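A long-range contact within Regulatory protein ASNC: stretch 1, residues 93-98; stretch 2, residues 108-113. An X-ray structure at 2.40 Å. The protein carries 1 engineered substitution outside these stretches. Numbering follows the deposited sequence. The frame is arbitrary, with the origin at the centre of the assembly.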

# COMPACT_ATOMS: atom_id res chain seq x y z
N ASP A 93 5.82 6.84 29.58
CA ASP A 93 4.54 7.19 30.19
C ASP A 93 3.51 7.69 29.17
O ASP A 93 2.31 7.67 29.44
CB ASP A 93 4.74 8.25 31.28
CG ASP A 93 5.48 7.71 32.49
OD1 ASP A 93 5.46 6.48 32.72
OD2 ASP A 93 6.10 8.53 33.21
N GLU A 94 3.99 8.15 28.02
CA GLU A 94 3.13 8.68 26.98
C GLU A 94 2.43 7.55 26.20
O GLU A 94 1.37 7.75 25.59
CB GLU A 94 3.93 9.59 26.03
CG GLU A 94 5.44 9.35 26.09
CD GLU A 94 6.14 10.19 27.16
OE1 GLU A 94 5.67 11.31 27.43
OE2 GLU A 94 7.16 9.72 27.71
N VAL A 95 3.04 6.36 26.27
CA VAL A 95 2.44 5.14 25.75
C VAL A 95 1.45 4.56 26.75
O VAL A 95 1.87 3.97 27.75
CB VAL A 95 3.49 4.06 25.52
CG1 VAL A 95 2.85 2.81 24.94
CG2 VAL A 95 4.63 4.57 24.63
N THR A 96 0.16 4.71 26.46
CA THR A 96 -0.89 4.23 27.33
C THR A 96 -1.41 2.82 26.97
O THR A 96 -2.07 2.17 27.78
CB THR A 96 -2.09 5.20 27.34
OG1 THR A 96 -2.54 5.43 26.00
CG2 THR A 96 -1.71 6.53 27.99
N GLU A 97 -1.13 2.36 25.76
CA GLU A 97 -1.68 1.08 25.31
C GLU A 97 -0.72 0.52 24.30
O GLU A 97 0.01 1.27 23.66
CB GLU A 97 -3.04 1.26 24.64
CG GLU A 97 -4.07 1.97 25.48
CD GLU A 97 -5.47 1.96 24.85
OE1 GLU A 97 -5.60 1.60 23.66
OE2 GLU A 97 -6.45 2.31 25.55
N ALA A 98 -0.75 -0.79 24.10
CA ALA A 98 0.06 -1.38 23.05
C ALA A 98 -0.53 -2.72 22.73
O ALA A 98 -1.06 -3.40 23.62
CB ALA A 98 1.52 -1.56 23.52
N PHE A 108 1.25 -2.02 17.64
CA PHE A 108 0.34 -0.91 17.46
C PHE A 108 0.10 -0.30 18.85
O PHE A 108 -0.32 -0.99 19.77
CB PHE A 108 -0.97 -1.41 16.84
CG PHE A 108 -1.89 -0.33 16.35
CD1 PHE A 108 -1.48 0.56 15.35
CD2 PHE A 108 -3.18 -0.21 16.85
CE1 PHE A 108 -2.32 1.56 14.88
CE2 PHE A 108 -4.04 0.79 16.39
CZ PHE A 108 -3.60 1.68 15.40
N ILE A 109 0.41 0.98 19.01
CA ILE A 109 0.40 1.62 20.32
C ILE A 109 -0.42 2.89 20.27
O ILE A 109 -0.57 3.49 19.22
CB ILE A 109 1.83 1.97 20.84
CG1 ILE A 109 2.42 3.14 20.04
CG2 ILE A 109 2.76 0.75 20.79
CD1 ILE A 109 3.87 3.50 20.42
N LYS A 110 -0.97 3.27 21.42
CA LYS A 110 -1.52 4.60 21.62
C LYS A 110 -0.54 5.45 22.42
O LYS A 110 -0.03 5.00 23.44
CB LYS A 110 -2.83 4.52 22.38
CG LYS A 110 -3.85 5.52 21.93
CD LYS A 110 -4.94 5.64 22.96
CE LYS A 110 -6.15 6.38 22.39
NZ LYS A 110 -7.28 6.32 23.38
N VAL A 111 -0.26 6.66 21.94
CA VAL A 111 0.39 7.64 22.78
C VAL A 111 -0.45 8.89 22.94
O VAL A 111 -1.09 9.35 22.00
CB VAL A 111 1.86 7.94 22.35
CG1 VAL A 111 2.34 6.90 21.36
CG2 VAL A 111 2.02 9.35 21.82
N MET A 112 -0.46 9.41 24.17
CA MET A 112 -1.27 10.56 24.55
C MET A 112 -0.35 11.73 24.84
O MET A 112 0.50 11.66 25.73
CB MET A 112 -2.06 10.23 25.80
CG MET A 112 -3.15 9.20 25.59
SD MET A 112 -4.41 9.81 24.45
CE MET A 112 -5.15 11.11 25.42
N CYS A 113 -0.50 12.81 24.07
CA CYS A 113 0.40 13.96 24.18
C CYS A 113 -0.35 15.28 24.32
O CYS A 113 -1.52 15.38 23.97
CB CYS A 113 1.33 14.02 22.97
SG CYS A 113 2.76 12.93 23.11
O HOH W 1 0.12 9.88 28.35
O HOH W 2 2.61 12.70 28.05

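Strand 95-98 runs antiparallel to strand 108-113, with an angle of 161° between their N-to-C directions and a closest approach of 4.5 Å between their axes. Three main-chain hydrogen bonds join them. Met112 N donates to Glu94 O (2.8 Å), Thr96 N to Lys110 O (3.0 Å), and Lys110 N to Glu97 O (3.2 Å). Lys110 thus uses both its amide and its carbonyl, but its partners are two different residues, because a beta bulge shifts the register by one between Val95, which pairs with Val111, and Glu97, which pairs with Lys110. Thr96 is the extra residue, and its phi/psi of -94/-17° departs from the extended conformation of its neighbours. Close CA-H...O contacts supplement the ladder, among them Val111 CA to Glu94 O at 3.0 Å and Ala98 CA to Phe108 O at 3.3 Å.

The side chains of Val95, Ala98, Ile109 and Val111 share one face of the sheet, where all four residues are buried. Ala98 CB lies 3.8 Å from Ile109 CG2, and Val95 CG1 approaches Ile109 CB at 4.3 Å, so Ile109 touches the side chains of both Val95 and Ala98. The small methyl of Ala98 suits its non-hydrogen-bonded pairing with Ile109, in which Ala98 CA and Ile109 CA are just 4.1 Å apart.

Glu97 and Lys110 occupy the other face, packing through their aliphatic portions, with Glu97 CB 4.0 Å from Lys110 CB; Lys110 NZ is hydrogen-bonded elsewhere in the structure. Thr96, in the p rotamer, places OG1 3.7 Å from Lys110 CB and 3.8 Å from Met112 CG, contacts that bring its side chain against both residues. Beyond the bulge, a water donates hydrogen bonds to Asp93 O (3.3 Å) and Met112 O (3.2 Å), extending the link past the direct main-chain bonds. Together the stretches bury 429 Å², summed over both sides.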